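Side-chain contacts in telomerase reverse transcriptase (Takifugu rubripes, PDB 4LMO), which adds simple sequence repeats to chromosome ends by copying a template within the telomerase RNA, which the domain described here binds: residues R18-F23 with R81-C86; C86-L91 with L131-Q136; R90-T95 with A219-T224; H120-F125 with G215-C220. One frame throughout, in Å; residues are numbered along the deposited sequence.

All four contacts lie within the mainly helical RNA-binding domain, their centres 6 to 13 Å apart. Contact 1 closes first along the chain, joining the loop that follows helix 6-15, which carries the TFLY motif, to helix 73-85; contacts 2 and 3 then leave from opposite ends of the short helix 88-93. Contact 2 reaches the end of helix 119-133, and contact 3 the junction of helix 191-220 with strand 221-224. Contact 4 joins those two long helices directly, its segments alternating with those of contact 2. Contacts 3 and 4 are the closest pair, sharing Cys220. Together they join the loop that follows the TFLY helix to the helical core and the beta hairpin 221-237.

Contact 1 of 4, residues R18-F23 with R81-C86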
# COMPACT_ATOMS: atom_id res chain seq x y z
N ARG A 18 -13.40 2.03 0.77
CA ARG A 18 -14.00 2.80 1.88
C ARG A 18 -13.03 3.84 2.45
O ARG A 18 -13.28 4.38 3.53
CB ARG A 18 -14.47 1.86 3.00
CG ARG A 18 -15.39 0.72 2.57
CD ARG A 18 -16.84 1.16 2.43
NE ARG A 18 -17.70 0.02 2.12
CZ ARG A 18 -19.02 0.06 2.02
NH1 ARG A 18 -19.68 1.20 2.19
NH2 ARG A 18 -19.69 -1.05 1.73
N GLY A 19 -11.94 4.11 1.75
CA GLY A 19 -10.97 5.09 2.21
C GLY A 19 -9.90 4.53 3.13
O GLY A 19 -9.83 3.32 3.37
N MET A 20 -9.08 5.43 3.66
CA MET A 20 -7.84 5.08 4.36
C MET A 20 -8.00 4.48 5.75
O MET A 20 -7.03 3.96 6.31
CB MET A 20 -6.92 6.30 4.41
CG MET A 20 -6.33 6.69 3.06
SD MET A 20 -5.30 5.39 2.36
CE MET A 20 -3.83 5.56 3.35
N ARG A 21 -9.20 4.53 6.32
CA ARG A 21 -9.43 4.04 7.68
C ARG A 21 -9.12 2.55 7.84
O ARG A 21 -8.60 2.13 8.87
CB ARG A 21 -10.86 4.35 8.13
CG ARG A 21 -11.01 4.52 9.64
CD ARG A 21 -12.42 4.95 10.03
NE ARG A 21 -12.75 6.30 9.57
CZ ARG A 21 -12.54 7.41 10.27
NH1 ARG A 21 -11.99 7.36 11.48
NH2 ARG A 21 -12.88 8.59 9.75
N SER A 22 -9.42 1.76 6.81
CA SER A 22 -9.15 0.32 6.85
C SER A 22 -7.83 -0.07 6.16
O SER A 22 -7.58 -1.25 5.90
CB SER A 22 -10.33 -0.47 6.26
OG SER A 22 -10.59 -0.08 4.93
N PHE A 23 -6.99 0.92 5.88
CA PHE A 23 -5.66 0.68 5.31
C PHE A 23 -4.72 0.07 6.35
O PHE A 23 -4.73 0.48 7.52
CB PHE A 23 -5.08 1.99 4.76
CG PHE A 23 -3.66 1.87 4.25
CD1 PHE A 23 -3.36 1.08 3.15
CD2 PHE A 23 -2.63 2.56 4.87
CE1 PHE A 23 -2.06 0.97 2.69
CE2 PHE A 23 -1.33 2.47 4.41
CZ PHE A 23 -1.04 1.67 3.32
N ARG A 81 5.88 7.09 10.99
CA ARG A 81 5.73 8.49 11.35
C ARG A 81 5.41 9.33 10.11
O ARG A 81 4.57 10.24 10.17
CB ARG A 81 7.02 8.99 12.00
CG ARG A 81 6.83 9.97 13.14
CD ARG A 81 7.90 9.74 14.21
NE ARG A 81 9.23 9.59 13.61
CZ ARG A 81 10.15 8.72 14.01
NH1 ARG A 81 9.92 7.90 15.03
NH2 ARG A 81 11.32 8.66 13.39
N GLN A 82 6.07 9.01 9.00
CA GLN A 82 5.84 9.68 7.73
C GLN A 82 4.48 9.31 7.14
O GLN A 82 3.86 10.11 6.43
CB GLN A 82 6.96 9.37 6.74
CG GLN A 82 8.30 10.02 7.10
CD GLN A 82 9.39 9.74 6.08
OE1 GLN A 82 9.12 9.47 4.91
NE2 GLN A 82 10.64 9.80 6.53
N HIS A 83 4.02 8.10 7.44
CA HIS A 83 2.68 7.65 7.05
C HIS A 83 1.60 8.40 7.79
O HIS A 83 0.58 8.77 7.20
CB HIS A 83 2.51 6.15 7.28
CG HIS A 83 1.07 5.72 7.41
ND1 HIS A 83 0.21 5.76 6.37
CD2 HIS A 83 0.34 5.25 8.50
CE1 HIS A 83 -1.00 5.33 6.78
NE2 HIS A 83 -0.92 5.02 8.08
N ARG A 84 1.82 8.64 9.08
CA ARG A 84 0.83 9.32 9.92
C ARG A 84 0.76 10.82 9.62
O ARG A 84 -0.25 11.46 9.92
CB ARG A 84 1.11 9.06 11.40
CG ARG A 84 0.85 7.62 11.82
CD ARG A 84 0.97 7.42 13.32
NE ARG A 84 0.76 6.01 13.65
CZ ARG A 84 1.71 5.17 14.05
NH1 ARG A 84 2.97 5.58 14.18
NH2 ARG A 84 1.40 3.91 14.32
N ARG A 85 1.82 11.35 9.03
CA ARG A 85 1.89 12.76 8.63
C ARG A 85 1.54 12.97 7.15
O ARG A 85 1.38 14.11 6.70
CB ARG A 85 3.27 13.35 8.93
CG ARG A 85 3.55 13.59 10.41
CD ARG A 85 4.75 14.50 10.62
NE ARG A 85 6.02 13.78 10.63
CZ ARG A 85 6.82 13.63 9.57
NH1 ARG A 85 6.50 14.15 8.39
NH2 ARG A 85 7.96 12.96 9.70
N CYS A 86 1.44 11.87 6.40
CA CYS A 86 1.15 11.92 4.97
C CYS A 86 -0.26 12.45 4.68
O CYS A 86 -1.23 11.99 5.28
CB CYS A 86 1.33 10.54 4.34
SG CYS A 86 1.32 10.52 2.53
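Phe23 and His83 meet through their side chains alone, for their CA atoms stand 11.0 Å apart, the first in the loop 18-23 and the second on the final turns of helix 73-85. The loop is folded into a beta turn, Phe23 N bonding to Met20 O at 3.1 Å, which brings the side chains of Met20 and Phe23 round to the same partner. Both rings reach into the gap: Phe23 has CG anti to its N (chi1 175°), and His83 is held in a similar way at 158°. They slide past one another from opposite directions, with planes turned by 51°, neither stacked nor edge-to-face. The meeting point is the imidazole carbon CE1, which lies near the plane of the phenyl ring at its edge, 3.7 Å from Phe23 CE2 and equally close to CD2. Met20 contributes a lighter touch, its methyl CE lying 4.5 Å from His83 CE1, at the edge of the imidazole. Both imidazole nitrogens are hydrogen-bonded, NE2 to Asn26 OD1 and ND1 to Tyr88 OH, and this pair of bonds should fix the rotation of the buried ring. Asn26 also gives its ND2 to Met20 O, and thereby links the turn to the histidine a second time. The loop follows closely after helix 6-15, which carries the RNA-binding TFLY motif. Helix 191-220 packs against the loop, Leu216 touching both Met20 and Phe23, while helix 119-133 meets His83 through Val133.

Contact 2 of 4, residues C86-L91 with L131-Q136; sequences CPYSRL and LAVIPQ
Val133, on the last turn of helix 119-133, turns one methyl toward two side chains of segment 86-91. That methyl is CG2, which lies anti to the carbonyl carbon and touches both the sulfur of Cys86 and the phenol of Tyr88. Cys86 SG stands 3.9 Å from Val133 CG2. The same sulfur lies 4.0 Å from Ala132 CB, so it fits against two successive residues of the helix. Its direction comes from a chi1 of -169°, which sets SG anti to N. Within its own segment SG also sits over the centre of the Tyr88 ring, 3.7 Å above the plane, so the sulfur lies between the ring face and Ala132, while the hydroxyl end reaches Val133 directly. Tyr88 comes across Val133 at about a right angle: its OH reaches 3.5 Å from Val133 CG2, whereas CZ stays at 4.4 Å, so the methyl meets the far end of the phenol. The hydroxyl, although pressed against a methyl, is satisfied by its hydrogen bond to His83 ND1. Between the two contributors of segment 86-91, Pro87 centres an inverse gamma turn, closed by a weak bond from Tyr88 N to Cys86 O. Pro87 also occupies the N-cap position of helix 88-93, and its O accepts Leu91 N at 3.0 Å. The contact therefore packs the sharp link between helices 73-85 and 88-93 against the C-terminal end of helix 119-133. Helix 73-85 meets Val133 through Leu79, and helix 191-220 adds Phe212 on Val133 and Leu216 on Tyr88.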
# COMPACT_ATOMS: atom_id res chain seq x y z
N CYS A 86 1.44 11.87 6.40
CA CYS A 86 1.15 11.92 4.97
C CYS A 86 -0.26 12.45 4.68
O CYS A 86 -1.23 11.99 5.28
CB CYS A 86 1.33 10.54 4.34
SG CYS A 86 1.32 10.52 2.53
N PRO A 87 -0.37 13.44 3.77
CA PRO A 87 -1.66 14.06 3.47
C PRO A 87 -2.36 13.37 2.29
O PRO A 87 -2.49 13.96 1.21
CB PRO A 87 -1.26 15.50 3.10
CG PRO A 87 0.14 15.38 2.56
CD PRO A 87 0.72 14.06 2.99
N TYR A 88 -2.80 12.14 2.52
CA TYR A 88 -3.35 11.29 1.45
C TYR A 88 -4.45 11.94 0.61
O TYR A 88 -4.49 11.76 -0.60
CB TYR A 88 -3.83 9.95 2.02
CG TYR A 88 -2.70 9.06 2.47
CD1 TYR A 88 -2.39 8.92 3.82
CD2 TYR A 88 -1.94 8.34 1.54
CE1 TYR A 88 -1.35 8.10 4.23
CE2 TYR A 88 -0.90 7.52 1.95
CZ TYR A 88 -0.61 7.40 3.29
OH TYR A 88 0.42 6.58 3.69
N SER A 89 -5.34 12.69 1.27
CA SER A 89 -6.41 13.40 0.59
C SER A 89 -5.86 14.46 -0.37
O SER A 89 -6.30 14.53 -1.51
CB SER A 89 -7.37 14.04 1.59
OG SER A 89 -8.08 13.03 2.30
N ARG A 90 -4.89 15.25 0.10
CA ARG A 90 -4.20 16.23 -0.74
C ARG A 90 -3.55 15.58 -1.97
O ARG A 90 -3.70 16.07 -3.09
CB ARG A 90 -3.14 17.00 0.04
CG ARG A 90 -3.65 18.14 0.90
CD ARG A 90 -2.60 19.24 0.98
NE ARG A 90 -2.66 19.99 2.24
CZ ARG A 90 -1.83 19.82 3.26
NH1 ARG A 90 -0.85 18.92 3.19
NH2 ARG A 90 -1.96 20.55 4.36
N LEU A 91 -2.85 14.47 -1.74
CA LEU A 91 -2.17 13.75 -2.83
C LEU A 91 -3.13 13.13 -3.84
O LEU A 91 -2.82 13.08 -5.03
CB LEU A 91 -1.20 12.71 -2.27
CG LEU A 91 0.04 13.25 -1.54
CD1 LEU A 91 0.78 12.12 -0.83
CD2 LEU A 91 0.98 13.98 -2.49
N LEU A 131 7.14 8.21 -2.17
CA LEU A 131 8.12 9.26 -1.89
C LEU A 131 7.93 9.93 -0.53
O LEU A 131 8.90 10.31 0.12
CB LEU A 131 8.11 10.32 -3.00
CG LEU A 131 8.76 9.98 -4.35
CD1 LEU A 131 8.44 11.05 -5.38
CD2 LEU A 131 10.27 9.81 -4.21
N ALA A 132 6.67 10.09 -0.11
CA ALA A 132 6.36 10.77 1.14
C ALA A 132 6.50 9.87 2.38
O ALA A 132 6.76 10.36 3.48
CB ALA A 132 4.96 11.37 1.09
N VAL A 133 6.34 8.56 2.18
CA VAL A 133 6.29 7.61 3.30
C VAL A 133 7.58 6.79 3.48
O VAL A 133 8.08 6.67 4.59
CB VAL A 133 5.04 6.70 3.22
CG1 VAL A 133 5.03 5.68 4.35
CG2 VAL A 133 3.77 7.54 3.26
N ILE A 134 8.11 6.25 2.38
CA ILE A 134 9.26 5.34 2.47
C ILE A 134 10.57 6.11 2.63
O ILE A 134 10.97 6.85 1.73
CB ILE A 134 9.35 4.39 1.25
CG1 ILE A 134 8.00 3.73 0.94
CG2 ILE A 134 10.45 3.34 1.46
CD1 ILE A 134 7.32 3.01 2.09
N PRO A 135 11.25 5.95 3.79
CA PRO A 135 12.54 6.61 4.00
C PRO A 135 13.54 6.21 2.92
O PRO A 135 13.63 5.03 2.56
CB PRO A 135 12.99 6.09 5.37
CG PRO A 135 11.73 5.68 6.05
CD PRO A 135 10.86 5.13 4.96
N GLN A 136 14.27 7.20 2.40
CA GLN A 136 15.17 7.02 1.25
C GLN A 136 16.24 5.94 1.47
O GLN A 136 16.57 5.21 0.53
CB GLN A 136 15.80 8.36 0.84
CG GLN A 136 16.93 8.29 -0.18
CD GLN A 136 16.53 7.68 -1.52
OE1 GLN A 136 15.38 7.78 -1.95
NE2 GLN A 136 17.49 7.04 -2.19

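Contact 3 of 4, residues R90-T95 with A219-T224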
# COMPACT_ATOMS: atom_id res chain seq x y z
N ARG A 90 -4.89 15.25 0.10
CA ARG A 90 -4.20 16.23 -0.74
C ARG A 90 -3.55 15.58 -1.97
O ARG A 90 -3.70 16.07 -3.09
CB ARG A 90 -3.14 17.00 0.04
CG ARG A 90 -3.65 18.14 0.90
CD ARG A 90 -2.60 19.24 0.98
NE ARG A 90 -2.66 19.99 2.24
CZ ARG A 90 -1.83 19.82 3.26
NH1 ARG A 90 -0.85 18.92 3.19
NH2 ARG A 90 -1.96 20.55 4.36
N LEU A 91 -2.85 14.47 -1.74
CA LEU A 91 -2.17 13.75 -2.83
C LEU A 91 -3.13 13.13 -3.84
O LEU A 91 -2.82 13.08 -5.03
CB LEU A 91 -1.20 12.71 -2.27
CG LEU A 91 0.04 13.25 -1.54
CD1 LEU A 91 0.78 12.12 -0.83
CD2 LEU A 91 0.98 13.98 -2.49
N LEU A 92 -4.29 12.67 -3.37
CA LEU A 92 -5.36 12.24 -4.27
C LEU A 92 -5.95 13.44 -5.01
O LEU A 92 -6.29 13.34 -6.20
CB LEU A 92 -6.46 11.51 -3.49
CG LEU A 92 -6.22 10.06 -3.05
CD1 LEU A 92 -7.19 9.67 -1.94
CD2 LEU A 92 -6.32 9.08 -4.21
N GLN A 93 -6.07 14.57 -4.32
CA GLN A 93 -6.63 15.80 -4.89
C GLN A 93 -5.71 16.48 -5.88
O GLN A 93 -6.16 17.27 -6.71
CB GLN A 93 -7.03 16.78 -3.78
CG GLN A 93 -8.40 16.50 -3.18
CD GLN A 93 -9.53 16.57 -4.20
OE1 GLN A 93 -10.21 15.58 -4.44
NE2 GLN A 93 -9.71 17.73 -4.81
N LYS A 94 -4.41 16.18 -5.80
CA LYS A 94 -3.44 16.75 -6.73
C LYS A 94 -2.96 15.72 -7.76
O LYS A 94 -2.00 15.98 -8.50
CB LYS A 94 -2.28 17.41 -5.97
CG LYS A 94 -1.26 16.45 -5.37
CD LYS A 94 -0.67 16.98 -4.07
CE LYS A 94 0.22 18.20 -4.27
NZ LYS A 94 1.05 18.46 -3.05
N THR A 95 -3.63 14.57 -7.82
CA THR A 95 -3.37 13.57 -8.86
C THR A 95 -4.63 13.17 -9.63
O THR A 95 -4.63 13.16 -10.86
CB THR A 95 -2.65 12.30 -8.33
OG1 THR A 95 -3.37 11.76 -7.22
CG2 THR A 95 -1.22 12.63 -7.90
N ALA A 219 -8.00 0.70 -0.88
CA ALA A 219 -8.68 1.63 0.02
C ALA A 219 -9.28 2.84 -0.70
O ALA A 219 -10.46 3.16 -0.52
CB ALA A 219 -7.73 2.08 1.12
N CYS A 220 -8.48 3.50 -1.54
CA CYS A 220 -8.84 4.79 -2.13
C CYS A 220 -9.67 4.71 -3.41
O CYS A 220 -10.27 5.70 -3.82
CB CYS A 220 -7.58 5.62 -2.40
SG CYS A 220 -6.56 5.89 -0.94
N PHE A 221 -9.69 3.54 -4.03
CA PHE A 221 -10.37 3.37 -5.31
C PHE A 221 -11.30 2.16 -5.30
O PHE A 221 -11.21 1.30 -4.43
CB PHE A 221 -9.35 3.22 -6.44
CG PHE A 221 -8.44 4.40 -6.61
CD1 PHE A 221 -8.80 5.46 -7.44
CD2 PHE A 221 -7.22 4.46 -5.95
CE1 PHE A 221 -7.97 6.56 -7.59
CE2 PHE A 221 -6.38 5.55 -6.10
CZ PHE A 221 -6.75 6.60 -6.93
N TYR A 222 -12.20 2.12 -6.28
CA TYR A 222 -12.93 0.90 -6.59
C TYR A 222 -12.87 0.66 -8.09
O TYR A 222 -13.32 1.48 -8.88
CB TYR A 222 -14.38 0.95 -6.11
CG TYR A 222 -15.11 -0.36 -6.29
CD1 TYR A 222 -15.14 -1.32 -5.28
CD2 TYR A 222 -15.76 -0.66 -7.49
CE1 TYR A 222 -15.79 -2.53 -5.46
CE2 TYR A 222 -16.42 -1.86 -7.67
CZ TYR A 222 -16.44 -2.79 -6.65
OH TYR A 222 -17.10 -3.99 -6.83
N ALA A 223 -12.30 -0.48 -8.46
CA ALA A 223 -12.20 -0.86 -9.86
C ALA A 223 -13.39 -1.72 -10.27
O ALA A 223 -13.81 -2.61 -9.53
CB ALA A 223 -10.89 -1.58 -10.14
N THR A 224 -13.91 -1.45 -11.46
CA THR A 224 -15.01 -2.22 -12.04
C THR A 224 -14.72 -2.55 -13.51
O THR A 224 -13.95 -1.84 -14.17
CB THR A 224 -16.37 -1.49 -11.88
OG1 THR A 224 -17.44 -2.36 -12.28
CG2 THR A 224 -16.42 -0.20 -12.70
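Leu92 is the residue of segment 90-95 that reaches the other segment, and it divides its two methyls between neighbouring residues there. The interaction across the contact is wholly apolar. Methyl CD1 lies 4.0 Å from Cys220 SG, and CD2 is 3.7 Å from Phe221 CZ. Cys220 CB sits close to both branches, 4.1 Å from Leu92 CD1, so the cysteine faces the fork of the leucine. Phe221 and Leu92 slide past each other in opposite directions, and CD2 touches the CZ-CE2 corner of the phenyl ring from an oblique angle. Phe221 has chi1 near -61°, which places CG anti to its carbonyl carbon and swings the far end of the ring back to the leucine, although its CB points along the contact more than into it. Hydrogen bonding serves the end of helix 88-93. Thr95 OG1 donates to Leu91 O at 2.6 Å, in the carbonyl plane on a lone pair, with a C=O...donor angle of 141°. The backbone bonds around this end are weak, among them Lys94 N to Arg90 O. Thr95 O is taken up in turn by Arg121 of helix 119-133. Thr95 precedes Cys96, whose disulfide partner Cys117 packs against Phe221. Beyond Cys220 the chain passes straight from helix 191-220 into strand 221-224, which pairs antiparallel with strand 234-237 through Tyr222 with Tyr236 and Thr224 with Arg234. This beta hairpin, following a long helix, is consistent with the T motif of telomerase RNA-binding domains, here packed at its base against helix 88-93.

Contact 4 of 4, residues H120-F125 with G215-C220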
# COMPACT_ATOMS: atom_id res chain seq x y z
N HIS A 120 -2.47 5.38 -15.07
CA HIS A 120 -1.32 6.29 -15.01
C HIS A 120 -1.47 7.32 -13.93
O HIS A 120 -0.48 7.76 -13.34
CB HIS A 120 -1.09 6.95 -16.37
CG HIS A 120 -2.32 7.61 -16.94
ND1 HIS A 120 -2.43 8.95 -17.07
CD2 HIS A 120 -3.51 7.07 -17.42
CE1 HIS A 120 -3.62 9.25 -17.61
NE2 HIS A 120 -4.29 8.10 -17.82
N ARG A 121 -2.71 7.73 -13.67
CA ARG A 121 -3.05 8.63 -12.57
C ARG A 121 -2.95 7.93 -11.22
O ARG A 121 -2.47 8.50 -10.25
CB ARG A 121 -4.47 9.18 -12.75
CG ARG A 121 -4.61 10.16 -13.90
CD ARG A 121 -4.12 11.52 -13.46
NE ARG A 121 -3.43 12.22 -14.54
CZ ARG A 121 -2.83 13.39 -14.40
NH1 ARG A 121 -2.83 14.02 -13.23
NH2 ARG A 121 -2.22 13.94 -15.44
N VAL A 122 -3.42 6.68 -11.18
CA VAL A 122 -3.31 5.84 -9.99
C VAL A 122 -1.83 5.60 -9.67
O VAL A 122 -1.45 5.51 -8.50
CB VAL A 122 -4.09 4.52 -10.15
CG1 VAL A 122 -3.83 3.58 -8.99
CG2 VAL A 122 -5.58 4.80 -10.29
N TYR A 123 -1.01 5.51 -10.71
CA TYR A 123 0.44 5.44 -10.53
C TYR A 123 1.00 6.71 -9.87
O TYR A 123 1.77 6.62 -8.92
CB TYR A 123 1.18 5.15 -11.84
CG TYR A 123 2.67 5.34 -11.71
CD1 TYR A 123 3.46 4.43 -11.01
CD2 TYR A 123 3.29 6.46 -12.26
CE1 TYR A 123 4.83 4.61 -10.87
CE2 TYR A 123 4.66 6.66 -12.13
CZ TYR A 123 5.42 5.73 -11.44
OH TYR A 123 6.78 5.92 -11.31
N LEU A 124 0.62 7.88 -10.38
CA LEU A 124 1.15 9.14 -9.86
C LEU A 124 0.85 9.31 -8.36
O LEU A 124 1.73 9.68 -7.59
CB LEU A 124 0.62 10.34 -10.66
CG LEU A 124 1.07 10.46 -12.12
CD1 LEU A 124 0.24 11.51 -12.85
CD2 LEU A 124 2.56 10.77 -12.23
N PHE A 125 -0.39 9.03 -7.98
CA PHE A 125 -0.79 9.02 -6.57
C PHE A 125 0.05 8.05 -5.74
O PHE A 125 0.61 8.42 -4.71
CB PHE A 125 -2.28 8.68 -6.42
CG PHE A 125 -2.67 8.28 -5.02
CD1 PHE A 125 -2.67 9.21 -3.98
CD2 PHE A 125 -3.03 6.96 -4.74
CE1 PHE A 125 -3.02 8.83 -2.69
CE2 PHE A 125 -3.38 6.58 -3.45
CZ PHE A 125 -3.38 7.52 -2.43
N GLY A 215 -2.60 -1.96 -1.19
CA GLY A 215 -3.40 -1.46 -0.06
C GLY A 215 -4.01 -0.10 -0.35
O GLY A 215 -5.20 0.11 -0.13
N LEU A 216 -3.19 0.81 -0.87
CA LEU A 216 -3.65 2.15 -1.22
C LEU A 216 -4.71 2.11 -2.32
O LEU A 216 -5.72 2.81 -2.24
CB LEU A 216 -2.46 3.01 -1.66
CG LEU A 216 -1.38 3.25 -0.61
CD1 LEU A 216 -0.14 3.87 -1.24
CD2 LEU A 216 -1.90 4.11 0.53
N VAL A 217 -4.46 1.29 -3.34
CA VAL A 217 -5.40 1.12 -4.44
C VAL A 217 -6.72 0.55 -3.93
O VAL A 217 -7.79 1.07 -4.27
CB VAL A 217 -4.79 0.24 -5.56
CG1 VAL A 217 -5.78 0.03 -6.70
CG2 VAL A 217 -3.51 0.87 -6.10
N ARG A 218 -6.65 -0.50 -3.10
CA ARG A 218 -7.83 -1.11 -2.49
C ARG A 218 -8.67 -0.14 -1.66
O ARG A 218 -9.90 -0.15 -1.74
CB ARG A 218 -7.44 -2.31 -1.61
CG ARG A 218 -7.50 -3.66 -2.31
CD ARG A 218 -7.18 -4.82 -1.38
NE ARG A 218 -7.95 -4.78 -0.13
CZ ARG A 218 -9.19 -5.25 0.03
NH1 ARG A 218 -9.84 -5.82 -0.98
NH2 ARG A 218 -9.78 -5.15 1.21
N ALA A 219 -8.00 0.70 -0.88
CA ALA A 219 -8.68 1.63 0.02
C ALA A 219 -9.28 2.84 -0.70
O ALA A 219 -10.46 3.16 -0.52
CB ALA A 219 -7.73 2.08 1.12
N CYS A 220 -8.48 3.50 -1.54
CA CYS A 220 -8.84 4.79 -2.13
C CYS A 220 -9.67 4.71 -3.41
O CYS A 220 -10.27 5.70 -3.82
CB CYS A 220 -7.58 5.62 -2.40
SG CYS A 220 -6.56 5.89 -0.94
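Phe125 spans the space between helices 119-133 and 191-220, whose local axes approach to 11.0 Å and run at 113° to each other. Its CG is anti to the backbone N, chi1 164°, and this projects the whole ring off helix 119-133 toward the turn that carries Leu216 and Cys220. The ring's far corner does the touching: CE2 lies 4.1 Å from Leu216 CB, and CZ stands 3.9 Å from Cys220 SG. The sulfur is 4.9 Å from the ring centroid and 61° off the ring normal, a sulfur-aromatic contact of oblique geometry, neither over the face nor in the ring plane. Leu216 offers its CB to the phenyl, with CG anti to its own carbonyl carbon. The two helices belong to the mainly helical core of the telomerase RNA-binding domain, and at this crossing the C-terminal end of helix 191-220 lies across the early turns of helix 119-133. One turn before Phe125, the valine pair Val122 and Val217 bridges the closer part of the gap, where their CA atoms are 7.6 Å apart. The two side chains cross at about a right angle and meet by single methyls, Val122 CG1 to Val217 CG2 at 4.0 Å. Different branches are used: CG1 of Val122 is the methyl anti to its N, whereas CG2 of Val217 is the one anti to its carbonyl carbon. Phe235 of strand 234-237 packs on both valines. Leu92 of helix 88-93 packs on the same side of the Phe125 ring as Cys220 SG, and Thr95, just after that helix, lies against Phe125 CB.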